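PDB 5V8C: transcriptional regulator from Actinomyces oris, which acts as a LytR-Cps2A-Psr (LCP) phosphotransferase, LcpA, that mediates glycosylation of a protein anchored to the Gram-positive cell wall. Local coordinates for residues G93-N96 with T97-A100; D276-R280 with Y281-P285; Q182-G185 with A186-S190; V113-D116 with M117-A121. One frame throughout, in Å; residues are numbered along the deposited sequence.

Contact 1 of 4, residues G93-N96 with T97-A100; sequences GPQN and TVNA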
# COMPACT_ATOMS: atom_id res chain seq x y z
N GLY A 93 -13.85 -9.44 -4.52
CA GLY A 93 -13.02 -9.13 -5.68
C GLY A 93 -12.47 -7.72 -5.72
O GLY A 93 -13.05 -6.81 -5.12
N PRO A 94 -11.37 -7.49 -6.48
CA PRO A 94 -10.80 -6.13 -6.58
C PRO A 94 -11.80 -5.10 -7.08
O PRO A 94 -11.67 -3.93 -6.74
CB PRO A 94 -9.67 -6.30 -7.60
CG PRO A 94 -9.98 -7.57 -8.34
CD PRO A 94 -10.59 -8.45 -7.29
N GLN A 95 -12.80 -5.53 -7.86
CA GLN A 95 -13.84 -4.66 -8.39
C GLN A 95 -14.60 -3.97 -7.26
O GLN A 95 -14.93 -2.79 -7.38
CB GLN A 95 -14.81 -5.43 -9.30
CG GLN A 95 -15.83 -4.54 -10.01
CD GLN A 95 -15.18 -3.55 -10.95
OE1 GLN A 95 -14.65 -3.92 -12.00
NE2 GLN A 95 -15.18 -2.28 -10.59
N ASN A 96 -14.81 -4.68 -6.15
CA ASN A 96 -15.50 -4.14 -4.99
C ASN A 96 -14.66 -3.10 -4.26
O ASN A 96 -15.21 -2.08 -3.85
CB ASN A 96 -15.93 -5.25 -4.04
CG ASN A 96 -16.95 -4.78 -3.04
OD1 ASN A 96 -17.92 -4.10 -3.38
ND2 ASN A 96 -16.70 -5.07 -1.77
N THR A 97 -13.34 -3.34 -4.12
CA THR A 97 -12.40 -2.39 -3.52
C THR A 97 -12.31 -1.12 -4.37
O THR A 97 -12.38 -0.02 -3.82
CB THR A 97 -11.02 -3.03 -3.33
OG1 THR A 97 -11.17 -4.27 -2.64
CG2 THR A 97 -10.06 -2.14 -2.57
N VAL A 98 -12.17 -1.27 -5.71
CA VAL A 98 -12.13 -0.17 -6.67
C VAL A 98 -13.42 0.67 -6.55
O VAL A 98 -13.36 1.90 -6.44
CB VAL A 98 -11.86 -0.69 -8.11
CG1 VAL A 98 -12.30 0.31 -9.17
CG2 VAL A 98 -10.39 -1.06 -8.31
N ASN A 99 -14.58 -0.00 -6.47
CA ASN A 99 -15.87 0.65 -6.34
C ASN A 99 -16.06 1.32 -4.97
O ASN A 99 -16.51 2.46 -4.92
CB ASN A 99 -17.00 -0.33 -6.64
CG ASN A 99 -17.10 -0.73 -8.10
OD1 ASN A 99 -16.42 -0.19 -8.98
ND2 ASN A 99 -17.94 -1.71 -8.39
N ALA A 100 -15.67 0.63 -3.88
CA ALA A 100 -15.77 1.15 -2.51
C ALA A 100 -14.98 2.45 -2.32
O ALA A 100 -15.54 3.42 -1.81
CB ALA A 100 -15.31 0.10 -1.51
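Gln-95 and Asn-99, one turn apart at the start of helix 94-105, join their side-chain amides. NE2 of Gln-95 donates to OD1 of Asn-99 at 2.9 Å. The bond is bent, with 135° at the hydrogen, and the donor stands above the Asn-99 carbonyl plane, although OD1 lies close to the plane of the Gln-95 amide. The Gln-95 chain reaches it by folding back at chi2 (62°), which turns the amide along the helix. Its other end, OE1, accepts from Ala-10 N, so this amide is gripped at both ends. Asn-96 ND2 is hydrogen-bonded to Thr-89 O.

Main-chain bonds run alongside: Val-98 N to Pro-94 O (2.9 Å), Asn-99 N to Gln-95 O (3.0 Å) and Ala-100 N to Asn-96 O (2.7 Å). Gly-93 takes the N-cap position.

CG2 of Val-98 rests 3.5 Å from Pro-94 O, while Val-98 and Thr-97 also pack on Leu-24 and Leu-26 of strand 23-28.

The chemistry implies a first turn held chiefly by main-chain bonds, with the Gln-95 amide linking it to the N-terminal segment at Ala-10.

Contact 2 of 4, residues D276-R280 with Y281-P285; sequences DLLAR and YGYSP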
# COMPACT_ATOMS: atom_id res chain seq x y z
N ASP A 276 -9.95 16.56 3.76
CA ASP A 276 -9.21 17.71 3.21
C ASP A 276 -7.96 17.25 2.46
O ASP A 276 -7.73 17.68 1.34
CB ASP A 276 -8.81 18.70 4.33
CG ASP A 276 -9.96 19.27 5.13
OD1 ASP A 276 -10.98 19.67 4.51
OD2 ASP A 276 -9.82 19.37 6.37
N LEU A 277 -7.17 16.36 3.10
CA LEU A 277 -5.97 15.76 2.53
C LEU A 277 -6.34 15.09 1.20
O LEU A 277 -5.60 15.23 0.23
CB LEU A 277 -5.42 14.72 3.53
CG LEU A 277 -4.01 14.09 3.31
CD1 LEU A 277 -4.10 12.70 2.75
CD2 LEU A 277 -3.07 14.99 2.51
N LEU A 278 -7.50 14.44 1.14
CA LEU A 278 -7.99 13.78 -0.06
C LEU A 278 -8.55 14.80 -1.05
O LEU A 278 -8.44 14.58 -2.26
CB LEU A 278 -9.04 12.71 0.28
CG LEU A 278 -8.51 11.38 0.83
CD1 LEU A 278 -9.61 10.59 1.49
CD2 LEU A 278 -7.88 10.54 -0.25
N ALA A 279 -9.11 15.91 -0.55
CA ALA A 279 -9.66 16.99 -1.38
C ALA A 279 -8.55 17.77 -2.08
O ALA A 279 -8.79 18.35 -3.13
CB ALA A 279 -10.51 17.93 -0.56
N ARG A 280 -7.34 17.81 -1.48
CA ARG A 280 -6.18 18.46 -2.07
C ARG A 280 -5.84 17.82 -3.42
O ARG A 280 -5.63 18.53 -4.41
CB ARG A 280 -4.96 18.36 -1.12
CG ARG A 280 -5.02 19.34 0.04
CD ARG A 280 -3.75 19.32 0.88
NE ARG A 280 -3.84 20.28 1.99
CZ ARG A 280 -3.35 21.51 1.95
NH1 ARG A 280 -2.71 21.95 0.87
NH2 ARG A 280 -3.49 22.32 2.99
N TYR A 281 -5.87 16.47 -3.47
CA TYR A 281 -5.56 15.66 -4.65
C TYR A 281 -6.79 15.41 -5.55
O TYR A 281 -6.75 14.54 -6.43
CB TYR A 281 -4.86 14.35 -4.23
CG TYR A 281 -3.65 14.58 -3.35
CD1 TYR A 281 -2.45 15.04 -3.89
CD2 TYR A 281 -3.73 14.40 -1.97
CE1 TYR A 281 -1.35 15.31 -3.07
CE2 TYR A 281 -2.63 14.67 -1.15
CZ TYR A 281 -1.45 15.13 -1.70
OH TYR A 281 -0.37 15.38 -0.89
N GLY A 282 -7.85 16.18 -5.35
CA GLY A 282 -9.06 16.14 -6.17
C GLY A 282 -10.01 14.97 -5.96
O GLY A 282 -10.82 14.68 -6.85
N TYR A 283 -9.95 14.32 -4.79
CA TYR A 283 -10.82 13.19 -4.48
C TYR A 283 -11.99 13.64 -3.62
O TYR A 283 -11.78 14.24 -2.56
CB TYR A 283 -10.07 12.07 -3.76
CG TYR A 283 -8.81 11.58 -4.44
CD1 TYR A 283 -8.81 11.24 -5.79
CD2 TYR A 283 -7.64 11.37 -3.73
CE1 TYR A 283 -7.67 10.74 -6.42
CE2 TYR A 283 -6.49 10.87 -4.34
CZ TYR A 283 -6.51 10.56 -5.69
OH TYR A 283 -5.38 10.08 -6.29
N SER A 284 -13.22 13.33 -4.05
CA SER A 284 -14.45 13.64 -3.32
C SER A 284 -15.54 12.64 -3.71
O SER A 284 -15.71 12.39 -4.91
CB SER A 284 -14.90 15.07 -3.61
OG SER A 284 -16.01 15.43 -2.80
N PRO A 285 -16.25 12.01 -2.74
CA PRO A 285 -17.28 11.02 -3.11
C PRO A 285 -18.34 11.55 -4.07
O PRO A 285 -18.72 10.83 -5.00
CB PRO A 285 -17.88 10.59 -1.76
CG PRO A 285 -17.48 11.64 -0.80
CD PRO A 285 -16.16 12.16 -1.27
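Leu-278 and Tyr-283 meet where a Schellman motif ends helix 272-280. Tyr-283 N donates to Leu-278 O at 3.0 Å, and Gly-282 N makes a weak bond to Ala-279 O at 3.2 Å. Gly-282, the C-prime residue, has a positive phi of 75°, which reverses the chain and lets both N-H groups turn back on the carbonyls of Leu-278 and Ala-279.

Side chains close over this turn. CD2 of Leu-278 touches CD2 of Tyr-283 at 3.6 Å, the two side chains crossing at about a right angle. On the neighbouring flank, CD2 of Leu-277 lies 3.7 Å from CE2 of Tyr-281. The Tyr-281 ring also slants past Leu-277 O. Its CG lies beside its own backbone N (chi1 -53°), which swings the ring back along the helix, and CB of Arg-280 sits above one ring face, displaced toward the rim.

Farther out, both tyrosines pack on the mixed sheet: Tyr-281 on Arg-59, Thr-66 and Ile-68, Tyr-283 on Leu-57 and Arg-59; Tyr-283 also touches the loop residues Ile-107 and Pro-108. Gly-282 O bonds Ser-16 OG. The contact thus joins the end of helix 272-280, and the loop leading to strand 288-289, to strands 52-60 and 65-70. Within the turn, the carbonyl oxygen of Tyr-281 lies 3.8 Å above the plane of the Tyr-283 ring, over its centre.

Contact 3 of 4, residues Q182-G185 with A186-S190; sequences QADG and AQRRS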
# COMPACT_ATOMS: atom_id res chain seq x y z
N GLN A 182 -5.44 -3.41 20.20
CA GLN A 182 -5.67 -3.61 18.77
C GLN A 182 -5.29 -2.36 17.96
O GLN A 182 -4.79 -2.47 16.83
CB GLN A 182 -7.14 -4.01 18.50
CG GLN A 182 -7.29 -5.41 17.90
CD GLN A 182 -7.67 -5.38 16.44
OE1 GLN A 182 -8.77 -5.78 16.05
NE2 GLN A 182 -6.76 -4.93 15.58
N ALA A 183 -5.50 -1.16 18.56
CA ALA A 183 -5.15 0.13 17.97
C ALA A 183 -3.64 0.28 17.92
O ALA A 183 -3.11 0.78 16.92
CB ALA A 183 -5.76 1.27 18.78
N ASP A 184 -2.94 -0.18 18.98
CA ASP A 184 -1.48 -0.13 19.06
C ASP A 184 -0.86 -0.92 17.91
O ASP A 184 -0.01 -0.39 17.20
CB ASP A 184 -0.99 -0.66 20.42
CG ASP A 184 -1.26 0.26 21.60
OD1 ASP A 184 -1.45 1.48 21.38
OD2 ASP A 184 -1.24 -0.23 22.76
N GLY A 185 -1.36 -2.14 17.68
CA GLY A 185 -0.93 -3.03 16.61
C GLY A 185 -1.24 -2.51 15.22
O GLY A 185 -0.44 -2.71 14.29
N ALA A 186 -2.39 -1.83 15.05
CA ALA A 186 -2.77 -1.23 13.77
C ALA A 186 -1.90 -0.01 13.47
O ALA A 186 -1.55 0.22 12.31
CB ALA A 186 -4.24 -0.85 13.77
N GLN A 187 -1.51 0.75 14.53
CA GLN A 187 -0.62 1.92 14.39
C GLN A 187 0.80 1.48 14.01
O GLN A 187 1.39 2.08 13.11
CB GLN A 187 -0.60 2.78 15.68
CG GLN A 187 -1.92 3.50 16.02
CD GLN A 187 -2.57 4.21 14.85
OE1 GLN A 187 -1.97 5.07 14.20
NE2 GLN A 187 -3.83 3.90 14.60
N ARG A 188 1.32 0.40 14.64
CA ARG A 188 2.63 -0.16 14.31
C ARG A 188 2.64 -0.73 12.89
O ARG A 188 3.68 -0.72 12.24
CB ARG A 188 3.07 -1.26 15.31
CG ARG A 188 3.09 -0.86 16.79
CD ARG A 188 3.92 0.37 17.11
NE ARG A 188 3.08 1.47 17.59
CZ ARG A 188 2.80 1.70 18.87
NH1 ARG A 188 3.29 0.91 19.82
NH2 ARG A 188 2.02 2.72 19.21
N ARG A 189 1.46 -1.22 12.41
CA ARG A 189 1.29 -1.77 11.06
C ARG A 189 1.37 -0.68 10.00
O ARG A 189 2.10 -0.84 9.03
CB ARG A 189 -0.04 -2.53 10.94
CG ARG A 189 0.12 -4.05 11.03
CD ARG A 189 -1.22 -4.74 11.20
NE ARG A 189 -1.75 -4.56 12.55
CZ ARG A 189 -2.81 -5.20 13.03
NH1 ARG A 189 -3.45 -6.09 12.29
NH2 ARG A 189 -3.23 -4.96 14.27
N SER A 190 0.64 0.44 10.19
CA SER A 190 0.65 1.57 9.26
C SER A 190 2.05 2.19 9.19
O SER A 190 2.50 2.59 8.12
CB SER A 190 -0.39 2.61 9.65
OG SER A 190 -0.11 3.15 10.93
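Arg-189 folds back on Gly-185 in the first turns of the long helix 182-208, where i to i+4 bonds set the frame. Its chain is bent at chi3 (-73°), which brings the guanidinium back along the helix. NE donates to Gly-185 O at 2.9 Å in an almost straight bond, 179° at the hydrogen. The oxygen lies in the guanidinium plane, but the donor stands above the carbonyl plane. Gly-185 O is gripped twice, because Arg-189 N reaches it from the opposite face at 3.1 Å. Gln-182 crosses the same guanidinium obliquely, its NE2 3.8 Å from NH2 of Arg-189.

Arg-188 curls differently, bent at chi2 and chi3, and lays one guanidinium face over Asp-184 O. Its NH2 remains 4.3 Å from OD1 of Asp-184; OD1 stands well off the guanidinium plane, which leaves the attraction one of charge alone, beyond a salt bridge.

The side chain of Arg-189 comes within about 5 Å of a bound phosphate, likely a crystallisation additive, which may mark an anion-binding pocket nearby. Ala-183 and Gln-187 pack on Arg-262, and Ala-186 on Asp-73. CG of Gln-187 lies 3.1 Å from Ala-183 O.

Contact 4 of 4, residues V113-D116 with M117-A121; sequences VTID and MAQFA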
# COMPACT_ATOMS: atom_id res chain seq x y z
N VAL A 113 -2.72 -2.44 -9.54
CA VAL A 113 -1.64 -3.39 -9.28
C VAL A 113 -2.01 -4.21 -8.04
O VAL A 113 -2.37 -3.65 -7.00
CB VAL A 113 -0.25 -2.73 -9.15
CG1 VAL A 113 0.86 -3.78 -9.17
CG2 VAL A 113 -0.01 -1.69 -10.24
N THR A 114 -1.94 -5.54 -8.16
CA THR A 114 -2.24 -6.48 -7.09
C THR A 114 -1.04 -7.39 -6.85
O THR A 114 -0.44 -7.89 -7.80
CB THR A 114 -3.55 -7.21 -7.41
OG1 THR A 114 -4.63 -6.30 -7.19
CG2 THR A 114 -3.76 -8.48 -6.58
N ILE A 115 -0.65 -7.53 -5.59
CA ILE A 115 0.51 -8.32 -5.21
C ILE A 115 0.12 -9.23 -4.05
O ILE A 115 -0.37 -8.74 -3.03
CB ILE A 115 1.74 -7.42 -4.82
CG1 ILE A 115 1.84 -6.16 -5.70
CG2 ILE A 115 3.05 -8.21 -4.86
CD1 ILE A 115 2.50 -5.01 -5.06
N ASP A 116 0.33 -10.53 -4.21
CA ASP A 116 0.05 -11.48 -3.13
C ASP A 116 1.27 -11.64 -2.20
O ASP A 116 2.30 -11.01 -2.43
CB ASP A 116 -0.49 -12.81 -3.70
CG ASP A 116 0.48 -13.64 -4.52
OD1 ASP A 116 1.61 -13.89 -4.03
OD2 ASP A 116 0.06 -14.20 -5.55
N MET A 117 1.16 -12.47 -1.16
CA MET A 117 2.22 -12.71 -0.17
C MET A 117 3.52 -13.24 -0.80
O MET A 117 4.59 -12.67 -0.58
CB MET A 117 1.72 -13.65 0.94
CG MET A 117 0.76 -12.99 1.91
SD MET A 117 0.51 -14.02 3.38
CE MET A 117 -1.14 -13.55 3.83
N ALA A 118 3.43 -14.32 -1.59
CA ALA A 118 4.58 -14.91 -2.26
C ALA A 118 5.17 -13.94 -3.31
O ALA A 118 6.39 -13.85 -3.45
CB ALA A 118 4.17 -16.21 -2.93
N GLN A 119 4.30 -13.17 -4.00
CA GLN A 119 4.70 -12.17 -4.98
C GLN A 119 5.50 -11.06 -4.30
O GLN A 119 6.60 -10.75 -4.74
CB GLN A 119 3.48 -11.60 -5.72
CG GLN A 119 2.92 -12.52 -6.81
CD GLN A 119 1.69 -11.96 -7.48
OE1 GLN A 119 0.96 -11.13 -6.93
NE2 GLN A 119 1.40 -12.43 -8.68
N PHE A 120 4.99 -10.55 -3.17
CA PHE A 120 5.67 -9.52 -2.36
C PHE A 120 7.05 -9.99 -1.89
O PHE A 120 8.03 -9.27 -2.10
CB PHE A 120 4.81 -9.11 -1.16
CG PHE A 120 5.33 -7.93 -0.37
CD1 PHE A 120 5.51 -6.69 -0.98
CD2 PHE A 120 5.61 -8.05 0.98
CE1 PHE A 120 5.96 -5.59 -0.24
CE2 PHE A 120 6.05 -6.95 1.72
CZ PHE A 120 6.20 -5.73 1.11
N ALA A 121 7.14 -11.19 -1.31
CA ALA A 121 8.41 -11.75 -0.83
C ALA A 121 9.44 -11.97 -1.96
O ALA A 121 10.63 -11.72 -1.74
CB ALA A 121 8.17 -13.04 -0.05
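A capping box formed by Asp-116 and Gln-119 opens helix 117-126 directly after strand 111-115 of the mixed sheet. Asp-116 is the N-cap: its OD1 accepts from Gln-119 N at 2.8 Å, on the anti side and out of the carboxylate plane. The reciprocal bond runs from Asp-116 N to OE1 of Gln-119 at 2.9 Å, so each residue serves the other's backbone N-H. Asp-116 CG sits between its backbone N and carbonyl carbon (chi1 67°), which curls the carboxylate over the first helical turn. The Gln-119 chain runs extended beyond CG, carrying the amide back to the end of the strand.

The two flat groups lie stacked, their planes 14° apart, with OD2 of Asp-116 3.4 Å from CD of Gln-119. The positive end of the helix dipole would probably favour the charged carboxylate here. Phe-120 N to Asp-116 O, at 2.8 Å, adds a main-chain bond at the start of the helix.

Apolar contact closes the corner, where the axes of strand 113-115 and helix 117-121 stand nearly perpendicular (93°). CG2 of Ile-115 packs against CB of Gln-119 at 3.5 Å and more loosely against CB of Phe-120. Met-117 and Phe-120 face Leu-161 of helix 157-165, whereas Ile-115 is bonded through its backbone to strand 23-28, and its side chain is about 4 Å from a bound polyether, likely carried over from the crystal medium. The OE1 atom of Gln-119 also approaches CA of Ile-115, to 3.3 Å.

How the contacts relate
Along the chain the order is contact 1, contact 4, contact 3, contact 2. Contacts 1 and 4 lie on successive elements, helix 94-105 and strand 111-115 with the helix after it; their centres are 18 Å apart and their nearest atoms about 5 Å. Contact 1 packs on strand 23-28, to which strand 111-115 of contact 4 is hydrogen-bonded in the mixed sheet. Contact 2 ends helix 272-280 against strands 52-60 and 65-70 of that sheet, on the other side of the chain's centre from contact 4, 28 Å between centres. Contact 3 begins helix 182-208, its centre 21 to 25 Å from those of the others. No two touch: three helix starts and one helix end are spread round the LCP fold, each with its own local bonds.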